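Local coordinates for chitooligosaccharide oxidase (Gibberella zeae, PDB 6Y0R), which oxidises the C1 hydroxyl of chitooligosaccharides to the lactone with a bicovalently bound FAD, passing the electrons to oxygen to form hydrogen peroxide, at residues 194-198 with 199-203; 240-243 with 244-248; 140-143 with 144-148. All blocks are in the same frame, centred on the assembly; numbering follows the deposited sequence.

Contact 1: residues 194-198 with 199-203; sequences VVHCS and KTENS
Ser-198 OG is gripped from two sides: it takes the N-H of Thr-200 at 3.0 Å, N to OG, closing an ST turn, and meets a water 2.7 Å from OG. It can do so because OG stands between its own backbone N and carbonyl carbon (chi1 73°), curled over the chain that follows. Serine suits the place, because its short side chain keeps the hydroxyl close to the main chain, where it can accept the amide two residues on. The Ser-198 N-H points into the turn and bonds Glu-201 O at 2.9 Å, within the carbonyl plane. Asn-202 completes the loop: its ND2 donates to His-196 O at 2.8 Å, nearly along the C=O axis and in the plane of its own amide. Asn-202 has positive phi, which asparagine tolerates well, and stands just before helix 203-212; its amide reaches back to the strand instead of capping that helix. Glu-201, extended from CB to its carboxylate, crosses the His-196 side chain at about a right angle and brings OE1 to the ring edge, 2.9 Å from CD2. Two waters tie the same carboxylate to His-196 N and Ser-198 OG. Cys-197 faces inward, against Leu-205 and Phe-206 of the helix and Ala-185 of the adjacent strand. With OE1 4.0 Å from His-196 NE2, the carboxylate is no direct partner of that nitrogen, though its charge would probably favour a protonated imidazole.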
loop_
_atom_site.group_PDB
_atom_site.type_symbol
_atom_site.label_atom_id
_atom_site.label_comp_id
_atom_site.label_asym_id
_atom_site.label_seq_id
_atom_site.Cartn_x
_atom_site.Cartn_y
_atom_site.Cartn_z
ATOM N N VAL A 194 -15.615 9.263 -19.114
ATOM C CA VAL A 194 -15.376 7.887 -18.615
ATOM C C VAL A 194 -14.646 7.120 -19.696
ATOM O O VAL A 194 -15.170 6.997 -20.827
ATOM C CB VAL A 194 -16.702 7.216 -18.233
ATOM C CG1 VAL A 194 -16.477 5.799 -17.713
ATOM C CG2 VAL A 194 -17.446 8.049 -17.225
ATOM N N VAL A 195 -13.466 6.606 -19.408
ATOM C CA VAL A 195 -12.693 5.827 -20.399
ATOM C C VAL A 195 -12.361 4.446 -19.826
ATOM O O VAL A 195 -12.243 4.276 -18.583
ATOM C CB VAL A 195 -11.449 6.597 -20.875
ATOM C CG1 VAL A 195 -11.854 7.991 -21.341
ATOM C CG2 VAL A 195 -10.376 6.722 -19.823
ATOM N N HIS A 196 -12.193 3.503 -20.718
ATOM C CA HIS A 196 -11.647 2.174 -20.395
ATOM C C HIS A 196 -10.175 2.154 -20.800
ATOM O O HIS A 196 -9.823 2.767 -21.838
ATOM C CB HIS A 196 -12.519 1.084 -21.044
ATOM C CG HIS A 196 -12.026 -0.282 -20.734
ATOM N ND1 HIS A 196 -12.278 -0.897 -19.518
ATOM C CD2 HIS A 196 -11.240 -1.121 -21.428
ATOM C CE1 HIS A 196 -11.705 -2.079 -19.507
ATOM N NE2 HIS A 196 -11.055 -2.246 -20.659
ATOM N N CYS A 197 -9.314 1.505 -20.008
ATOM C CA CYS A 197 -7.917 1.266 -20.360
ATOM C C CYS A 197 -7.493 -0.158 -19.980
ATOM O O CYS A 197 -8.156 -0.807 -19.132
ATOM C CB CYS A 197 -7.027 2.369 -19.793
ATOM S SG CYS A 197 -6.908 2.356 -17.975
ATOM N N SER A 198 -6.452 -0.613 -20.641
ATOM C CA SER A 198 -5.922 -1.986 -20.610
ATOM C C SER A 198 -4.556 -1.975 -21.276
ATOM O O SER A 198 -4.126 -0.904 -21.717
ATOM C CB SER A 198 -6.877 -2.928 -21.293
ATOM O OG SER A 198 -6.802 -2.714 -22.693
ATOM N N LYS A 199 -3.891 -3.110 -21.337
ATOM C CA LYS A 199 -2.634 -3.254 -22.100
ATOM C C LYS A 199 -2.901 -2.860 -23.562
ATOM O O LYS A 199 -1.915 -2.486 -24.218
ATOM C CB LYS A 199 -2.052 -4.659 -21.960
ATOM C CG LYS A 199 -1.263 -4.890 -20.678
ATOM C CD LYS A 199 -1.150 -6.356 -20.306
ATOM C CE LYS A 199 -2.159 -6.774 -19.250
ATOM N NZ LYS A 199 -2.888 -8.019 -19.614
ATOM N N THR A 200 -4.145 -2.904 -24.051
ATOM C CA THR A 200 -4.421 -2.775 -25.521
ATOM C C THR A 200 -5.280 -1.551 -25.840
ATOM O O THR A 200 -5.540 -1.302 -27.023
ATOM C CB THR A 200 -5.065 -4.048 -26.086
ATOM O OG1 THR A 200 -6.369 -4.138 -25.517
ATOM C CG2 THR A 200 -4.220 -5.278 -25.832
ATOM N N GLU A 201 -5.672 -0.770 -24.846
ATOM C CA GLU A 201 -6.572 0.383 -25.015
ATOM C C GLU A 201 -6.132 1.488 -24.062
ATOM O O GLU A 201 -6.160 1.232 -22.839
ATOM C CB GLU A 201 -8.014 -0.002 -24.706
ATOM C CG GLU A 201 -9.001 1.094 -25.010
ATOM C CD GLU A 201 -10.453 0.772 -24.723
ATOM O OE1 GLU A 201 -10.726 -0.323 -24.198
ATOM O OE2 GLU A 201 -11.293 1.666 -24.934
ATOM N N ASN A 202 -5.748 2.657 -24.582
ATOM C CA ASN A 202 -5.229 3.747 -23.705
ATOM C C ASN A 202 -4.143 3.143 -22.806
ATOM O O ASN A 202 -4.173 3.407 -21.565
ATOM C CB ASN A 202 -6.347 4.393 -22.894
ATOM C CG ASN A 202 -7.392 5.017 -23.791
ATOM O OD1 ASN A 202 -7.026 5.745 -24.730
ATOM N ND2 ASN A 202 -8.655 4.708 -23.561
ATOM N N SER A 203 -3.191 2.418 -23.380
ATOM C CA SER A 203 -2.213 1.609 -22.620
ATOM C C SER A 203 -1.303 2.536 -21.797
ATOM O O SER A 203 -0.711 2.040 -20.818
ATOM C CB SER A 203 -1.440 0.689 -23.497
ATOM O OG SER A 203 -0.587 1.422 -24.352
HETATM O O HOH W 1 -12.783 4.157 -23.460
HETATM O O HOH W 2 -9.296 -3.152 -23.477
#

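Contact 2: residues 240-243 with 244-248; sequences LNWD and QNTAP
Leu-240 lays CD1 on one face of the Trp-242 indole, near its border, and the indole's CE3 meets Ala-247 CB at 4.0 Å. Asn-241 reaches Thr-246 through a water, which donates to Asn-241 O and lies 2.6 Å from Thr-246 OG1. Trp-242 comes next, its CA close to the same hydroxyl. With CG anti to the carbonyl carbon (chi1 -73°), its indole runs down beside the start of the helix, where the small alanine lets the backbone come near the ring. Asp-243 does most of the polar work. Its N-H donates to Thr-246 OG1 at 3.0 Å in a nearly straight bond (165°), while Thr-246 N returns a weak bond to Asp-243 OD1, 3.4 Å away. Asn-245 N also makes a weak bond to OD1, as in an Asx turn. Aspartate fits because its short carboxylate, folded between its own N and carbonyl carbon, can face the next amides; threonine fits because OG1 can accept from the main chain. Asp-243 O takes Ala-247 N at 2.8 Å, almost head-on, and from above the carbonyl plane the same Thr-246 N-H, for which OD1 is only a weak second acceptor. The turn carries the chain from strand 233-239 into helix 247-260: Trp-242 meets Phe-300 edge-to-face and packs on Tyr-276 and Met-269 of the neighbouring strands, while Ala-247 and Pro-248 lean on helix 351-367, where Gln-244 NE2 bonds Asn-359 OD1.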
loop_
_atom_site.group_PDB
_atom_site.type_symbol
_atom_site.label_atom_id
_atom_site.label_comp_id
_atom_site.label_asym_id
_atom_site.label_seq_id
_atom_site.Cartn_x
_atom_site.Cartn_y
_atom_site.Cartn_z
ATOM N N LEU A 240 13.036 -15.171 17.802
ATOM C CA LEU A 240 14.501 -15.016 17.805
ATOM C C LEU A 240 14.930 -14.354 19.111
ATOM O O LEU A 240 14.161 -13.566 19.655
ATOM C CB LEU A 240 14.970 -14.192 16.603
ATOM C CG LEU A 240 14.761 -14.826 15.225
ATOM C CD1 LEU A 240 15.133 -13.847 14.124
ATOM C CD2 LEU A 240 15.561 -16.113 15.098
ATOM N N ASN A 241 16.159 -14.653 19.531
ATOM C CA ASN A 241 16.799 -14.031 20.707
ATOM C C ASN A 241 18.139 -13.489 20.228
ATOM O O ASN A 241 19.192 -14.074 20.535
ATOM C CB ASN A 241 16.875 -15.061 21.833
ATOM C CG ASN A 241 17.437 -14.490 23.112
ATOM O OD1 ASN A 241 17.299 -13.303 23.394
ATOM N ND2 ASN A 241 18.106 -15.340 23.877
ATOM N N TRP A 242 18.090 -12.404 19.479
ATOM C CA TRP A 242 19.266 -11.765 18.872
ATOM C C TRP A 242 19.706 -10.572 19.701
ATOM O O TRP A 242 18.873 -9.959 20.383
ATOM C CB TRP A 242 18.956 -11.370 17.423
ATOM C CG TRP A 242 18.880 -12.535 16.483
ATOM C CD1 TRP A 242 19.201 -13.843 16.715
ATOM C CD2 TRP A 242 18.524 -12.453 15.095
ATOM N NE1 TRP A 242 18.991 -14.603 15.587
ATOM C CE2 TRP A 242 18.603 -13.767 14.560
ATOM C CE3 TRP A 242 18.150 -11.406 14.251
ATOM C CZ2 TRP A 242 18.294 -14.043 13.231
ATOM C CZ3 TRP A 242 17.851 -11.688 12.932
ATOM C CH2 TRP A 242 17.945 -12.981 12.424
ATOM N N ASP A 243 20.971 -10.242 19.571
ATOM C CA ASP A 243 21.550 -9.002 20.118
ATOM C C ASP A 243 22.498 -8.432 19.071
ATOM O O ASP A 243 22.557 -8.911 17.903
ATOM C CB ASP A 243 22.211 -9.258 21.474
ATOM C CG ASP A 243 23.321 -10.287 21.461
ATOM O OD1 ASP A 243 23.824 -10.610 20.369
ATOM O OD2 ASP A 243 23.680 -10.772 22.565
ATOM N N GLN A 244 23.288 -7.442 19.469
ATOM C CA GLN A 244 24.172 -6.730 18.529
ATOM C C GLN A 244 25.184 -7.713 17.920
ATOM O O GLN A 244 25.547 -7.521 16.754
ATOM C CB GLN A 244 24.702 -5.503 19.288
ATOM C CG GLN A 244 25.481 -4.531 18.432
ATOM C CD GLN A 244 25.627 -3.195 19.122
ATOM O OE1 GLN A 244 25.407 -3.060 20.322
ATOM N NE2 GLN A 244 25.978 -2.188 18.345
ATOM N N ASN A 245 25.566 -8.802 18.607
ATOM C CA ASN A 245 26.555 -9.775 18.070
ATOM C C ASN A 245 25.954 -10.743 17.044
ATOM O O ASN A 245 26.730 -11.259 16.227
ATOM C CB ASN A 245 27.188 -10.640 19.161
ATOM C CG ASN A 245 28.054 -9.834 20.101
ATOM O OD1 ASN A 245 28.926 -9.088 19.667
ATOM N ND2 ASN A 245 27.801 -9.958 21.390
ATOM N N THR A 246 24.666 -11.090 17.137
ATOM C CA THR A 246 24.057 -12.168 16.345
ATOM C C THR A 246 23.133 -11.579 15.283
ATOM O O THR A 246 22.969 -12.242 14.271
ATOM C CB THR A 246 23.310 -13.157 17.227
ATOM O OG1 THR A 246 22.421 -12.484 18.116
ATOM C CG2 THR A 246 24.282 -13.964 18.075
ATOM N N ALA A 247 22.582 -10.385 15.514
ATOM C CA ALA A 247 21.557 -9.847 14.573
ATOM C C ALA A 247 22.147 -9.545 13.197
ATOM O O ALA A 247 21.486 -9.808 12.196
ATOM C CB ALA A 247 20.845 -8.636 15.119
ATOM N N PRO A 248 23.332 -8.918 13.039
ATOM C CA PRO A 248 23.804 -8.625 11.684
ATOM C C PRO A 248 23.903 -9.850 10.773
ATOM O O PRO A 248 23.424 -9.837 9.694
ATOM C CB PRO A 248 25.163 -7.940 11.906
ATOM C CG PRO A 248 25.026 -7.355 13.296
ATOM C CD PRO A 248 24.223 -8.375 14.086
HETATM O O HOH W 3 21.937 -13.982 20.151
#

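Contact 3: residues 140-143 with 144-148; sequences ELWN and QGKRA
Trp-142 and Lys-146 lie side by side and point the same way, the lysine's methylenes approaching the indole obliquely, with CG 3.7 Å from CZ3; the other flat pair, the carboxylate of Glu-140 and the amide of Gln-144, has its planes 67° apart. Within each pair the residues are four apart, one helical turn, at the helix-to-strand junction of the FAD-binding domain, where helix 134-145 gives way to strand 147-148. Gln-144 NE2 donates to Glu-140 OE1 at 2.9 Å, in its own amide plane, but on the anti side of the carboxylate and 26° out of that plane. A bend at chi2 (-70°) turns the glutamate toward that amide. Glutamine suits the site because both ends of its amide are used: NE2 also bonds Val-118 O, and OE1 takes Leu-120 N. Lys-146, extended throughout, carries NZ on to a salt bridge with Glu-231. The indole packs against Trp-312 and Met-313. Leu-141 turns into the interior, its CB 3.4 Å from Arg-147 O, while Arg-147 bends away to bond Thr-226 OG1 through NE. Lys-146 is the residue that leaves the helix, with positive phi, and its N still bonds Trp-142 O at 2.8 Å. This break in the helix brings two amides onto one oxygen: Gly-145 N at 3.2 Å and Arg-147 N at 3.1 Å reach Leu-141 O from opposite faces of its carbonyl plane.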
loop_
_atom_site.group_PDB
_atom_site.type_symbol
_atom_site.label_atom_id
_atom_site.label_comp_id
_atom_site.label_asym_id
_atom_site.label_seq_id
_atom_site.Cartn_x
_atom_site.Cartn_y
_atom_site.Cartn_z
ATOM N N GLU A 140 -15.714 -11.813 -0.648
ATOM C CA GLU A 140 -16.575 -11.980 -1.847
ATOM C C GLU A 140 -15.925 -12.903 -2.859
ATOM O O GLU A 140 -16.610 -13.755 -3.406
ATOM C CB GLU A 140 -16.913 -10.639 -2.506
ATOM C CG GLU A 140 -17.925 -9.844 -1.708
ATOM C CD GLU A 140 -19.337 -10.422 -1.711
ATOM O OE1 GLU A 140 -19.623 -11.245 -2.578
ATOM O OE2 GLU A 140 -20.146 -10.020 -0.840
ATOM N N LEU A 141 -14.631 -12.779 -3.138
ATOM C CA LEU A 141 -14.017 -13.659 -4.142
ATOM C C LEU A 141 -14.002 -15.093 -3.615
ATOM O O LEU A 141 -14.146 -16.021 -4.409
ATOM C CB LEU A 141 -12.615 -13.161 -4.494
ATOM C CG LEU A 141 -12.575 -11.819 -5.207
ATOM C CD1 LEU A 141 -11.116 -11.475 -5.515
ATOM C CD2 LEU A 141 -13.406 -11.807 -6.499
ATOM N N TRP A 142 -13.733 -15.257 -2.333
ATOM C CA TRP A 142 -13.711 -16.594 -1.692
ATOM C C TRP A 142 -15.112 -17.209 -1.801
ATOM O O TRP A 142 -15.225 -18.357 -2.272
ATOM C CB TRP A 142 -13.270 -16.462 -0.245
ATOM C CG TRP A 142 -13.344 -17.743 0.529
ATOM C CD1 TRP A 142 -14.260 -18.016 1.493
ATOM C CD2 TRP A 142 -12.431 -18.850 0.497
ATOM N NE1 TRP A 142 -13.999 -19.234 2.047
ATOM C CE2 TRP A 142 -12.873 -19.760 1.473
ATOM C CE3 TRP A 142 -11.299 -19.174 -0.249
ATOM C CZ2 TRP A 142 -12.248 -20.989 1.660
ATOM C CZ3 TRP A 142 -10.665 -20.377 -0.045
ATOM C CH2 TRP A 142 -11.118 -21.269 0.924
ATOM N N ASN A 143 -16.123 -16.470 -1.410
ATOM C CA ASN A 143 -17.498 -17.047 -1.332
ATOM C C ASN A 143 -18.052 -17.234 -2.751
ATOM O O ASN A 143 -18.690 -18.269 -3.028
ATOM C CB ASN A 143 -18.406 -16.160 -0.503
ATOM C CG ASN A 143 -18.085 -16.144 0.974
ATOM O OD1 ASN A 143 -17.446 -17.054 1.490
ATOM N ND2 ASN A 143 -18.629 -15.180 1.688
ATOM N N GLN A 144 -17.798 -16.323 -3.680
ATOM C CA GLN A 144 -18.386 -16.416 -5.046
ATOM C C GLN A 144 -17.747 -17.568 -5.828
ATOM O O GLN A 144 -18.457 -18.201 -6.648
ATOM C CB GLN A 144 -18.260 -15.087 -5.802
ATOM C CG GLN A 144 -19.182 -13.991 -5.289
ATOM C CD GLN A 144 -19.055 -12.717 -6.086
ATOM O OE1 GLN A 144 -18.917 -12.754 -7.307
ATOM N NE2 GLN A 144 -19.029 -11.589 -5.394
ATOM N N GLY A 145 -16.472 -17.898 -5.625
ATOM C CA GLY A 145 -15.792 -18.845 -6.511
ATOM C C GLY A 145 -14.506 -19.422 -5.996
ATOM O O GLY A 145 -13.813 -20.078 -6.791
ATOM N N LYS A 146 -14.193 -19.270 -4.709
ATOM C CA LYS A 146 -12.920 -19.753 -4.139
ATOM C C LYS A 146 -11.752 -19.192 -4.980
ATOM O O LYS A 146 -10.862 -19.937 -5.434
ATOM C CB LYS A 146 -12.953 -21.274 -4.109
ATOM C CG LYS A 146 -11.976 -21.872 -3.146
ATOM C CD LYS A 146 -12.066 -23.385 -3.051
ATOM C CE LYS A 146 -11.195 -23.914 -1.940
ATOM N NZ LYS A 146 -11.067 -25.394 -2.025
ATOM N N ARG A 147 -11.842 -17.889 -5.233
ATOM C CA ARG A 147 -10.828 -17.134 -5.984
ATOM C C ARG A 147 -10.198 -16.111 -5.022
ATOM O O ARG A 147 -10.719 -15.886 -3.921
ATOM C CB ARG A 147 -11.424 -16.465 -7.222
ATOM C CG ARG A 147 -12.180 -17.426 -8.146
ATOM C CD ARG A 147 -11.268 -18.470 -8.696
ATOM N NE ARG A 147 -10.270 -17.980 -9.639
ATOM C CZ ARG A 147 -9.519 -18.764 -10.381
ATOM N NH1 ARG A 147 -9.642 -20.086 -10.293
ATOM N NH2 ARG A 147 -8.645 -18.249 -11.220
ATOM N N ALA A 148 -9.095 -15.520 -5.459
ATOM C CA ALA A 148 -8.302 -14.596 -4.619
ATOM C C ALA A 148 -7.520 -13.639 -5.516
ATOM O O ALA A 148 -7.329 -13.923 -6.704
ATOM C CB ALA A 148 -7.381 -15.387 -3.718
#

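Contacts 1 and 3 belong to the FAD-binding domain and reach the same antiparallel sheet, through strands 194-197 and 147-148; their centres are 26 Å apart and their nearest atoms about 14 Å. Contact 2 lies on the opposite side of the chain's centre from contact 1, 50 Å between centres, just past the end of strand 233-239 of the seven-stranded antiparallel sheet, which in this flavoprotein family usually belongs to the substrate domain. The centres of contacts 2 and 3 are 42 Å apart. Contacts 1 and 2 take the chain from a strand into a helix, contact 3 from a helix into a strand. The Cys-197 side chain is about 11 Å from the FAD, which is probably linked to His-94 and Cys-154.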